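Local atomic coordinates of putative adenosine kinase (Schistosoma mansoni, PDB entry 3VAS), a protein that probably transfers a phosphoryl group from ATP to bound adenosine, giving AMP, as adenosine kinases of the pfkB (ribokinase) family do. Residues 290-293 and 298-301; 175-180 and 200-205; 219-224 and 244-249; 64-69 and 142-147. All coordinates share one frame; numbering follows the deposited sequence.

Contact 1. Residues 290-293 and 298-301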
loop_
_atom_site.group_PDB
_atom_site.type_symbol
_atom_site.label_atom_id
_atom_site.label_comp_id
_atom_site.label_asym_id
_atom_site.label_seq_id
_atom_site.Cartn_x
_atom_site.Cartn_y
_atom_site.Cartn_z
ATOM N N LEU A 290 9.411 -14.170 4.309
ATOM C CA LEU A 290 9.050 -15.450 3.727
ATOM C C LEU A 290 8.505 -15.229 2.326
ATOM O O LEU A 290 7.833 -14.232 2.063
ATOM C CB LEU A 290 7.997 -16.157 4.593
ATOM C CG LEU A 290 8.353 -16.351 6.068
ATOM C CD1 LEU A 290 7.173 -16.902 6.846
ATOM C CD2 LEU A 290 9.577 -17.254 6.218
ATOM N N TYR A 291 8.801 -16.157 1.425
ATOM C CA TYR A 291 8.169 -16.157 0.114
ATOM C C TYR A 291 7.950 -17.577 -0.391
ATOM O O TYR A 291 8.677 -18.498 -0.027
ATOM C CB TYR A 291 8.972 -15.333 -0.901
ATOM C CG TYR A 291 10.314 -15.918 -1.298
ATOM C CD1 TYR A 291 10.424 -16.796 -2.369
ATOM C CD2 TYR A 291 11.472 -15.572 -0.614
ATOM C CE1 TYR A 291 11.656 -17.326 -2.741
ATOM C CE2 TYR A 291 12.702 -16.097 -0.974
ATOM C CZ TYR A 291 12.789 -16.969 -2.037
ATOM O OH TYR A 291 14.016 -17.486 -2.388
ATOM N N THR A 292 6.924 -17.741 -1.216
ATOM C CA THR A 292 6.644 -19.006 -1.880
ATOM C C THR A 292 5.765 -18.681 -3.071
ATOM O O THR A 292 5.358 -17.532 -3.253
ATOM C CB THR A 292 5.893 -19.993 -0.950
ATOM O OG1 THR A 292 5.800 -21.288 -1.573
ATOM C CG2 THR A 292 4.493 -19.470 -0.636
ATOM N N ASP A 293 5.483 -19.686 -3.890
ATOM C CA ASP A 293 4.478 -19.552 -4.932
ATOM C C ASP A 293 3.707 -20.860 -5.074
ATOM O O ASP A 293 4.102 -21.879 -4.509
ATOM C CB ASP A 293 5.102 -19.118 -6.260
ATOM C CG ASP A 293 6.167 -20.069 -6.738
ATOM O OD1 ASP A 293 5.814 -21.061 -7.409
ATOM O OD2 ASP A 293 7.356 -19.824 -6.436
ATOM N N GLU A 298 7.838 -25.559 -0.995
ATOM C CA GLU A 298 8.562 -25.024 0.151
ATOM C C GLU A 298 8.367 -23.525 0.376
ATOM O O GLU A 298 8.041 -22.765 -0.542
ATOM C CB GLU A 298 10.052 -25.330 0.023
ATOM C CG GLU A 298 10.390 -26.807 0.112
ATOM C CD GLU A 298 11.860 -27.079 -0.147
ATOM O OE1 GLU A 298 12.445 -26.413 -1.030
ATOM O OE2 GLU A 298 12.431 -27.955 0.537
ATOM N N ILE A 299 8.581 -23.112 1.618
ATOM C CA ILE A 299 8.529 -21.709 1.990
ATOM C C ILE A 299 9.938 -21.227 2.342
ATOM O O ILE A 299 10.574 -21.759 3.256
ATOM C CB ILE A 299 7.541 -21.486 3.155
ATOM C CG1 ILE A 299 6.103 -21.669 2.649
ATOM C CG2 ILE A 299 7.721 -20.105 3.759
ATOM C CD1 ILE A 299 5.055 -21.600 3.724
ATOM N N HIS A 300 10.428 -20.238 1.604
ATOM C CA HIS A 300 11.808 -19.792 1.749
ATOM C C HIS A 300 11.945 -18.584 2.669
ATOM O O HIS A 300 11.107 -17.686 2.657
ATOM C CB HIS A 300 12.403 -19.440 0.382
ATOM C CG HIS A 300 12.216 -20.503 -0.653
ATOM N ND1 HIS A 300 12.894 -21.703 -0.619
ATOM C CD2 HIS A 300 11.428 -20.546 -1.752
ATOM C CE1 HIS A 300 12.529 -22.440 -1.653
ATOM N NE2 HIS A 300 11.643 -21.760 -2.359
ATOM N N GLN A 301 13.013 -18.571 3.460
ATOM C CA GLN A 301 13.399 -17.393 4.218
ATOM C C GLN A 301 14.389 -16.570 3.405
ATOM O O GLN A 301 15.205 -17.115 2.664
ATOM C CB GLN A 301 14.084 -17.783 5.524
ATOM C CG GLN A 301 13.292 -18.657 6.459
ATOM C CD GLN A 301 14.126 -19.073 7.660
ATOM O OE1 GLN A 301 14.302 -18.306 8.609
ATOM N NE2 GLN A 301 14.661 -20.285 7.613
#

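Contact 2. Residues 175-180 and 200-205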
loop_
_atom_site.group_PDB
_atom_site.type_symbol
_atom_site.label_atom_id
_atom_site.label_comp_id
_atom_site.label_asym_id
_atom_site.label_seq_id
_atom_site.Cartn_x
_atom_site.Cartn_y
_atom_site.Cartn_z
ATOM N N LEU A 175 -6.274 4.345 -19.292
ATOM C CA LEU A 175 -5.070 4.122 -18.488
ATOM C C LEU A 175 -5.018 2.682 -17.979
ATOM O O LEU A 175 -3.939 2.104 -17.825
ATOM C CB LEU A 175 -5.006 5.094 -17.307
ATOM C CG LEU A 175 -4.912 6.588 -17.630
ATOM C CD1 LEU A 175 -4.912 7.404 -16.350
ATOM C CD2 LEU A 175 -3.675 6.884 -18.462
ATOM N N VAL A 176 -6.188 2.106 -17.715
ATOM C CA VAL A 176 -6.266 0.722 -17.261
ATOM C C VAL A 176 -5.953 -0.227 -18.411
ATOM O O VAL A 176 -5.219 -1.202 -18.240
ATOM C CB VAL A 176 -7.656 0.383 -16.678
ATOM C CG1 VAL A 176 -7.736 -1.097 -16.297
ATOM C CG2 VAL A 176 -7.965 1.269 -15.479
ATOM N N GLU A 177 -6.508 0.071 -19.582
ATOM C CA GLU A 177 -6.325 -0.774 -20.757
ATOM C C GLU A 177 -4.867 -0.849 -21.219
ATOM O O GLU A 177 -4.407 -1.904 -21.649
ATOM C CB GLU A 177 -7.248 -0.324 -21.900
ATOM C CG GLU A 177 -8.687 -0.838 -21.768
ATOM C CD GLU A 177 -9.651 -0.212 -22.770
ATOM O OE1 GLU A 177 -10.695 -0.838 -23.060
ATOM O OE2 GLU A 177 -9.378 0.908 -23.258
ATOM N N LYS A 178 -4.137 0.259 -21.111
ATOM C CA LYS A 178 -2.750 0.305 -21.571
ATOM C C LYS A 178 -1.754 -0.259 -20.549
ATOM O O LYS A 178 -0.600 -0.538 -20.887
ATOM C CB LYS A 178 -2.345 1.734 -21.950
ATOM C CG LYS A 178 -2.306 2.692 -20.771
ATOM C CD LYS A 178 -1.489 3.934 -21.087
ATOM C CE LYS A 178 -2.110 4.744 -22.200
ATOM N NZ LYS A 178 -1.195 5.825 -22.656
ATOM N N ALA A 179 -2.192 -0.419 -19.304
ATOM C CA ALA A 179 -1.317 -0.954 -18.260
ATOM C C ALA A 179 -1.124 -2.458 -18.404
ATOM O O ALA A 179 -2.023 -3.167 -18.849
ATOM C CB ALA A 179 -1.856 -0.621 -16.880
ATOM N N GLN A 180 0.056 -2.938 -18.031
ATOM C CA GLN A 180 0.335 -4.372 -18.039
ATOM C C GLN A 180 0.493 -4.853 -16.610
ATOM O O GLN A 180 0.478 -6.057 -16.338
ATOM C CB GLN A 180 1.600 -4.675 -18.845
ATOM C CG GLN A 180 1.492 -4.297 -20.315
ATOM C CD GLN A 180 0.358 -5.023 -21.013
ATOM O OE1 GLN A 180 -0.424 -4.417 -21.749
ATOM N NE2 GLN A 180 0.262 -6.329 -20.786
ATOM N N ALA A 200 -9.372 -5.830 -11.445
ATOM C CA ALA A 200 -8.820 -7.159 -11.198
ATOM C C ALA A 200 -9.296 -8.183 -12.233
ATOM O O ALA A 200 -8.511 -8.995 -12.721
ATOM C CB ALA A 200 -9.157 -7.625 -9.786
ATOM N N LYS A 201 -10.583 -8.142 -12.562
ATOM C CA LYS A 201 -11.134 -9.026 -13.585
ATOM C C LYS A 201 -10.541 -8.730 -14.962
ATOM O O LYS A 201 -10.262 -9.651 -15.731
ATOM C CB LYS A 201 -12.659 -8.928 -13.634
ATOM C CG LYS A 201 -13.341 -9.459 -12.392
ATOM C CD LYS A 201 -14.837 -9.252 -12.443
ATOM C CE LYS A 201 -15.493 -9.783 -11.183
ATOM N NZ LYS A 201 -16.928 -9.403 -11.118
ATOM N N HIS A 202 -10.358 -7.448 -15.267
ATOM C CA HIS A 202 -9.733 -7.049 -16.524
ATOM C C HIS A 202 -8.317 -7.615 -16.628
ATOM O O HIS A 202 -7.919 -8.120 -17.677
ATOM C CB HIS A 202 -9.705 -5.526 -16.661
ATOM C CG HIS A 202 -8.848 -5.039 -17.789
ATOM N ND1 HIS A 202 -9.323 -4.886 -19.075
ATOM C CD2 HIS A 202 -7.543 -4.678 -17.825
ATOM C CE1 HIS A 202 -8.347 -4.450 -19.853
ATOM N NE2 HIS A 202 -7.257 -4.315 -19.119
ATOM N N SER A 203 -7.568 -7.532 -15.533
ATOM C CA SER A 203 -6.204 -8.055 -15.493
ATOM C C SER A 203 -6.157 -9.556 -15.781
ATOM O O SER A 203 -5.421 -10.000 -16.662
ATOM C CB SER A 203 -5.546 -7.755 -14.141
ATOM O OG SER A 203 -4.243 -8.320 -14.062
ATOM N N LEU A 204 -6.948 -10.331 -15.046
ATOM C CA LEU A 204 -6.941 -11.784 -15.195
ATOM C C LEU A 204 -7.365 -12.231 -16.594
ATOM O O LEU A 204 -6.749 -13.124 -17.183
ATOM C CB LEU A 204 -7.831 -12.449 -14.143
ATOM C CG LEU A 204 -7.553 -13.941 -13.959
ATOM C CD1 LEU A 204 -6.171 -14.133 -13.355
ATOM C CD2 LEU A 204 -8.616 -14.610 -13.097
ATOM N N GLU A 205 -8.412 -11.609 -17.127
ATOM C CA GLU A 205 -8.906 -11.975 -18.449
ATOM C C GLU A 205 -7.893 -11.634 -19.542
ATOM O O GLU A 205 -7.871 -12.269 -20.591
ATOM C CB GLU A 205 -10.271 -11.335 -18.737
ATOM C CG GLU A 205 -10.230 -9.852 -19.072
ATOM C CD GLU A 205 -11.614 -9.272 -19.344
ATOM O OE1 GLU A 205 -11.718 -8.328 -20.161
ATOM O OE2 GLU A 205 -12.595 -9.755 -18.738
#

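Contact 3. Residues 219-224 and 244-249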
loop_
_atom_site.group_PDB
_atom_site.type_symbol
_atom_site.label_atom_id
_atom_site.label_comp_id
_atom_site.label_asym_id
_atom_site.label_seq_id
_atom_site.Cartn_x
_atom_site.Cartn_y
_atom_site.Cartn_z
ATOM N N LEU A 219 -8.578 -5.614 7.726
ATOM C CA LEU A 219 -9.123 -6.007 6.429
ATOM C C LEU A 219 -9.375 -7.510 6.345
ATOM O O LEU A 219 -10.432 -7.940 5.887
ATOM C CB LEU A 219 -8.210 -5.551 5.287
ATOM C CG LEU A 219 -8.157 -4.036 5.066
ATOM C CD1 LEU A 219 -6.998 -3.676 4.153
ATOM C CD2 LEU A 219 -9.482 -3.507 4.507
ATOM N N SER A 220 -8.408 -8.310 6.784
ATOM C CA SER A 220 -8.593 -9.758 6.790
ATOM C C SER A 220 -9.654 -10.201 7.794
ATOM O O SER A 220 -10.298 -11.228 7.605
ATOM C CB SER A 220 -7.276 -10.475 7.073
ATOM O OG SER A 220 -6.395 -10.325 5.976
ATOM N N GLN A 221 -9.832 -9.423 8.857
ATOM C CA GLN A 221 -10.788 -9.773 9.909
ATOM C C GLN A 221 -12.222 -9.389 9.548
ATOM O O GLN A 221 -13.138 -10.193 9.708
ATOM C CB GLN A 221 -10.393 -9.122 11.238
ATOM C CG GLN A 221 -9.028 -9.557 11.758
ATOM C CD GLN A 221 -8.536 -8.710 12.922
ATOM O OE1 GLN A 221 -8.851 -7.522 13.020
ATOM N NE2 GLN A 221 -7.761 -9.322 13.812
ATOM N N PHE A 222 -12.415 -8.166 9.057
ATOM C CA PHE A 222 -13.763 -7.649 8.828
ATOM C C PHE A 222 -14.159 -7.585 7.360
ATOM O O PHE A 222 -15.329 -7.377 7.037
ATOM C CB PHE A 222 -13.926 -6.279 9.489
ATOM C CG PHE A 222 -13.621 -6.291 10.956
ATOM C CD1 PHE A 222 -14.502 -6.876 11.853
ATOM C CD2 PHE A 222 -12.444 -5.739 11.439
ATOM C CE1 PHE A 222 -14.221 -6.903 13.208
ATOM C CE2 PHE A 222 -12.156 -5.760 12.792
ATOM C CZ PHE A 222 -13.046 -6.344 13.678
ATOM N N ASN A 223 -13.185 -7.759 6.475
ATOM C CA ASN A 223 -13.456 -7.761 5.046
ATOM C C ASN A 223 -12.859 -8.990 4.398
ATOM O O ASN A 223 -12.263 -8.916 3.320
ATOM C CB ASN A 223 -12.908 -6.493 4.397
ATOM C CG ASN A 223 -13.549 -5.242 4.955
ATOM O OD1 ASN A 223 -13.014 -4.614 5.868
ATOM N ND2 ASN A 223 -14.712 -4.883 4.423
ATOM N N THR A 224 -13.020 -10.117 5.081
ATOM C CA THR A 224 -12.434 -11.382 4.670
ATOM C C THR A 224 -12.881 -11.764 3.265
ATOM O O THR A 224 -12.058 -12.148 2.442
ATOM C CB THR A 224 -12.816 -12.511 5.649
ATOM O OG1 THR A 224 -12.735 -12.029 6.995
ATOM C CG2 THR A 224 -11.894 -13.698 5.478
ATOM N N ALA A 244 -0.634 -11.526 8.234
ATOM C CA ALA A 244 -0.652 -12.963 8.024
ATOM C C ALA A 244 -1.286 -13.649 9.232
ATOM O O ALA A 244 -2.077 -14.581 9.086
ATOM C CB ALA A 244 0.766 -13.482 7.790
ATOM N N GLU A 245 -0.943 -13.164 10.422
ATOM C CA GLU A 245 -1.478 -13.708 11.668
ATOM C C GLU A 245 -2.995 -13.524 11.742
ATOM O O GLU A 245 -3.725 -14.456 12.067
ATOM C CB GLU A 245 -0.812 -13.039 12.871
ATOM C CG GLU A 245 -0.770 -13.902 14.119
ATOM C CD GLU A 245 0.512 -14.708 14.225
ATOM O OE1 GLU A 245 1.597 -14.124 14.018
ATOM O OE2 GLU A 245 0.436 -15.921 14.516
ATOM N N ALA A 246 -3.467 -12.323 11.426
ATOM C CA ALA A 246 -4.897 -12.049 11.465
ATOM C C ALA A 246 -5.629 -12.836 10.383
ATOM O O ALA A 246 -6.716 -13.358 10.618
ATOM C CB ALA A 246 -5.161 -10.564 11.326
ATOM N N TYR A 247 -5.025 -12.925 9.200
ATOM C CA TYR A 247 -5.600 -13.700 8.104
ATOM C C TYR A 247 -5.711 -15.167 8.499
ATOM O O TYR A 247 -6.746 -15.811 8.284
ATOM C CB TYR A 247 -4.733 -13.571 6.851
ATOM C CG TYR A 247 -5.281 -14.284 5.631
ATOM C CD1 TYR A 247 -5.976 -13.584 4.651
ATOM C CD2 TYR A 247 -5.094 -15.650 5.452
ATOM C CE1 TYR A 247 -6.473 -14.226 3.534
ATOM C CE2 TYR A 247 -5.597 -16.301 4.337
ATOM C CZ TYR A 247 -6.284 -15.583 3.382
ATOM O OH TYR A 247 -6.782 -16.224 2.271
ATOM N N GLY A 248 -4.630 -15.689 9.072
ATOM C CA GLY A 248 -4.570 -17.080 9.471
ATOM C C GLY A 248 -5.630 -17.438 10.492
ATOM O O GLY A 248 -6.323 -18.447 10.344
ATOM N N GLU A 249 -5.758 -16.612 11.527
ATOM C CA GLU A 249 -6.742 -16.859 12.576
ATOM C C GLU A 249 -8.160 -16.929 12.014
ATOM O O GLU A 249 -8.923 -17.846 12.333
ATOM C CB GLU A 249 -6.671 -15.787 13.664
ATOM C CG GLU A 249 -7.772 -15.938 14.708
ATOM C CD GLU A 249 -7.705 -14.896 15.804
ATOM O OE1 GLU A 249 -8.442 -15.044 16.804
ATOM O OE2 GLU A 249 -6.924 -13.931 15.667
HETATM O O HOH W 1 -7.746 -12.094 13.168
#

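Contact 4. Residues 64-69 and 142-147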
loop_
_atom_site.group_PDB
_atom_site.type_symbol
_atom_site.label_atom_id
_atom_site.label_comp_id
_atom_site.label_asym_id
_atom_site.label_seq_id
_atom_site.Cartn_x
_atom_site.Cartn_y
_atom_site.Cartn_z
ATOM N N MET A 64 -12.644 11.212 16.605
ATOM C CA MET A 64 -12.659 12.457 15.835
ATOM C C MET A 64 -11.920 13.634 16.460
ATOM O O MET A 64 -11.402 14.486 15.741
ATOM C CB MET A 64 -14.088 12.861 15.461
ATOM C CG MET A 64 -14.732 11.941 14.439
ATOM S SD MET A 64 -13.720 11.695 12.959
ATOM C CE MET A 64 -14.697 10.452 12.112
ATOM N N THR A 65 -11.852 13.680 17.785
ATOM C CA THR A 65 -11.184 14.799 18.455
ATOM C C THR A 65 -9.675 14.805 18.237
ATOM O O THR A 65 -9.024 15.826 18.458
ATOM C CB THR A 65 -11.467 14.820 19.970
ATOM O OG1 THR A 65 -11.151 13.540 20.532
ATOM C CG2 THR A 65 -12.936 15.153 20.242
ATOM N N ILE A 66 -9.126 13.673 17.795
ATOM C CA ILE A 66 -7.678 13.533 17.635
ATOM C C ILE A 66 -7.101 14.554 16.650
ATOM O O ILE A 66 -5.992 15.054 16.844
ATOM C CB ILE A 66 -7.260 12.083 17.241
ATOM C CG1 ILE A 66 -5.795 11.837 17.584
ATOM C CG2 ILE A 66 -7.519 11.796 15.759
ATOM C CD1 ILE A 66 -5.312 10.447 17.225
ATOM N N TYR A 67 -7.866 14.889 15.617
ATOM C CA TYR A 67 -7.377 15.799 14.584
ATOM C C TYR A 67 -7.247 17.235 15.087
ATOM O O TYR A 67 -6.266 17.913 14.790
ATOM C CB TYR A 67 -8.245 15.705 13.324
ATOM C CG TYR A 67 -8.307 14.290 12.799
ATOM C CD1 TYR A 67 -7.214 13.719 12.153
ATOM C CD2 TYR A 67 -9.441 13.514 12.975
ATOM C CE1 TYR A 67 -7.257 12.417 11.686
ATOM C CE2 TYR A 67 -9.494 12.211 12.513
ATOM C CZ TYR A 67 -8.403 11.668 11.873
ATOM O OH TYR A 67 -8.463 10.373 11.417
ATOM N N ASP A 68 -8.226 17.693 15.859
ATOM C CA ASP A 68 -8.125 18.998 16.501
ATOM C C ASP A 68 -7.040 18.964 17.567
ATOM O O ASP A 68 -6.322 19.943 17.770
ATOM C CB ASP A 68 -9.457 19.400 17.136
ATOM C CG ASP A 68 -10.500 19.801 16.109
ATOM O OD1 ASP A 68 -10.119 20.366 15.062
ATOM O OD2 ASP A 68 -11.702 19.553 16.353
ATOM N N GLU A 69 -6.919 17.821 18.237
ATOM C CA GLU A 69 -5.981 17.679 19.342
ATOM C C GLU A 69 -4.517 17.756 18.904
ATOM O O GLU A 69 -3.734 18.507 19.486
ATOM C CB GLU A 69 -6.242 16.385 20.117
ATOM C CG GLU A 69 -5.447 16.285 21.409
ATOM C CD GLU A 69 -5.996 15.238 22.365
ATOM O OE1 GLU A 69 -6.755 14.352 21.917
ATOM O OE2 GLU A 69 -5.667 15.306 23.568
ATOM N N ALA A 142 -3.796 10.645 10.891
ATOM C CA ALA A 142 -3.043 11.089 12.047
ATOM C C ALA A 142 -1.996 10.024 12.311
ATOM O O ALA A 142 -2.337 8.886 12.636
ATOM C CB ALA A 142 -3.948 11.268 13.252
ATOM N N VAL A 143 -0.726 10.381 12.138
ATOM C CA VAL A 143 0.361 9.440 12.388
ATOM C C VAL A 143 1.040 9.801 13.702
ATOM O O VAL A 143 1.788 10.776 13.783
ATOM C CB VAL A 143 1.382 9.421 11.237
ATOM C CG1 VAL A 143 2.422 8.325 11.457
ATOM C CG2 VAL A 143 0.668 9.220 9.906
ATOM N N LEU A 144 0.761 9.016 14.734
ATOM C CA LEU A 144 1.227 9.322 16.081
ATOM C C LEU A 144 2.559 8.640 16.376
ATOM O O LEU A 144 2.632 7.417 16.482
ATOM C CB LEU A 144 0.175 8.910 17.109
ATOM C CG LEU A 144 -0.876 9.962 17.475
ATOM C CD1 LEU A 144 -1.604 10.505 16.252
ATOM C CD2 LEU A 144 -1.863 9.390 18.478
ATOM N N VAL A 145 3.615 9.434 16.503
ATOM C CA VAL A 145 4.946 8.876 16.705
ATOM C C VAL A 145 5.445 9.070 18.136
ATOM O O VAL A 145 5.349 10.164 18.699
ATOM C CB VAL A 145 5.967 9.473 15.707
ATOM C CG1 VAL A 145 7.374 8.969 16.008
ATOM C CG2 VAL A 145 5.569 9.134 14.273
ATOM N N SER A 146 5.963 7.998 18.724
ATOM C CA SER A 146 6.655 8.094 20.001
ATOM C C SER A 146 7.719 7.009 20.090
ATOM O O SER A 146 7.772 6.106 19.255
ATOM C CB SER A 146 5.672 7.990 21.170
ATOM O OG SER A 146 5.009 6.739 21.175
ATOM N N GLU A 147 8.572 7.104 21.102
ATOM C CA GLU A 147 9.613 6.108 21.305
ATOM C C GLU A 147 8.990 4.761 21.660
ATOM O O GLU A 147 9.528 3.708 21.321
ATOM C CB GLU A 147 10.579 6.565 22.398
ATOM C CG GLU A 147 11.772 5.649 22.593
ATOM C CD GLU A 147 12.751 6.192 23.612
ATOM O OE1 GLU A 147 13.283 7.301 23.391
ATOM O OE2 GLU A 147 12.983 5.515 24.637
#

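Contact 1. Residues 290-293 and 298-301
Y291 and H300 carry the side-chain part of this contact, their rings crossing obliquely with planes 41° apart and centroids separated by 5.0 Å. H300 meets the tyrosine through its methylene and its ring: CB sits over one face of the Y291 ring in a CH-pi contact, 3.7 Å from the centroid. The imidazole continues past the phenol, bringing its CD2 to 3.4 Å from Y291 CE1. With chi1 at 69°, Y291 has its ring between its own backbone N and carbonyl carbon, folded back over the facing strand. The same two residues form the antiparallel hydrogen-bonded pair of a beta hairpin at the edge of the large domain's sheet. Y291 N donates to H300 O and H300 N to Y291 O, each 3.0 Å long, and L290 with Q301 is the adjoining non-hydrogen-bonded pair. On the face opposite the rings, L290 and Q301 run side by side, while L290 CB meets I299 CG2 at 4.0 Å. Next to I299, T292 OG1 gives a hydrogen bond of 2.9 Å to E298 O, approaching from above the carbonyl plane; R263 from helix 257-267 bonds the same hydroxyl. The imidazole NE2 is held by D296 in the connecting turn, which probably helps to fix the ring's rotation, and Y291 also rests on M336, I337 and L340 of helix 336-351.

Contact 2. Residues 175-180 and 200-205
Two extended first torsions bring H202 and V176 together: H202 has CG anti to its backbone N (chi1 169°), which sends the imidazole toward helix 170-178, and V176 directs CG1 the same way relative to its own N (chi1 176°). The two side chains run antiparallel alongside each other, and H202 CD2 lies 3.9 Å from V176 CG1. Another ring carbon, CE1 of H202, is 4.1 Å from CG of E177, whose chain lies roughly perpendicular to that of the histidine. H202 NE2 ends against the backbone, 3.8 Å from V176 O, without a hydrogen bond between them, and 4.0 Å from E177 CA; V176 O is bonded by Y182 OH. The contact is small and partly buried. It joins the last turns of helix 170-178 and helix 189-205, two neighbouring helices of the alpha/beta domain of the ribokinase fold; the second connects the parallel strands 181-185 and 209-213. W173, one turn earlier in the first helix, adds an edge-to-face ring contact with H202.

The polar end of the histidine is spoken for from outside: NE2 hydrogen-bonds K208 NZ, and the same ammonium group bonds the backbone oxygens of E177 and A179. A lysine donating to NE2 would favour a neutral imidazole, and its positive charge would suit the carbonyl end of helix 170-178. The helices therefore meet through van der Waals contact, with K208 supplying the polar link between H202 and the helix terminus.

Contact 3. Residues 219-224 and 244-249
Y247 meets S220 along the first part of its side chain and leaves it towards the tip. Its CB lies 3.8 Å from S220 OG and 4.0 Å from S220 CB, in the closest part of the two backbones, where the CA atoms of S220 and Y247 are 5.1 Å apart. At CG the serine oxygen is still within touching distance, and at CD1 it comes to 3.5 Å, sitting at the ring edge in the ring plane. The ring then stacks on H251, and OH at the far end hydrogen-bonds D228. A chi1 of -177° carries the phenol along the serine instead of straight at it. Beside this pair, the extended Q221 passes alongside the methyl of A246, its CG and NE2 both touching CB, NE2 at 3.8 Å. A water takes a hydrogen bond from Q221 NE2 (2.8 Å) and donates to A246 O and E249 OE2, so the polar link between the helices is indirect. The contact packs the end of helix 217-222 against the middle of helix 241-250 in the alpha/beta domain of the ribokinase fold. Helix 257-267 flanks it through T261 and Y264, which touch Y247, and helix 189-205 lies against L219.

Contact 4. Residues 64-69 and 142-147
Helix 65-69 crosses strand 142-145 at 64°, the axes approaching to 9.9 Å, and I66 and Y67 reach A142 and L144. I66 and L144 meet end to end: I66 CD1 touches both methyls of the leucine, 3.8 Å from L144 CD1 and 3.8 Å from L144 CD2. This reach comes from an extended chain, CG1 lying opposite the backbone N (chi1 -159°) and CD1 continuing outward. The same methyl is also 4.3 Å from A142 CB. Y67, the next residue, brings CE1 to 3.8 Å from A142 CB, at a slant to the ring. I66 also packs on this ring from its own segment: its CG2 lies over the ring centre, 3.7 Å above the plane. All four residues are buried, and the contact is wholly apolar; the phenol OH of Y67 finds V153 O through a weak hydrogen bond. The contact probably lies in the smaller, lid-like domain of the ribokinase fold, and the side chain of Y67 is about 9 Å from the bound adenosine. Around the contact, strand 138-145 runs between strand 150-157, antiparallel to it, and strand 27-40, parallel to it. Helix 44-48 completes the surroundings, its M45 touching both I66 and L144.

In the fold
Contacts 3 and 4 are buried, whereas contacts 1 and 2 are only partly so, and their chemistry differs. Contact 4 is purely apolar; contact 3 sets a serine hydroxyl against a tyrosine ring and adds a water bridge. At contact 1, by contrast, main-chain hydrogen bonds join two strands, while contact 2 depends on a lysine outside its segments for its polar link. Contacts 1 and 3 are nearest neighbours, about 7 Å between nearest atoms, and both lean on helix 257-267. Contact 4 probably belongs to the lid-like region, its centre about 38 Å from that of contact 2 and on the opposite side of the chain's centre. No residue is shared between contacts.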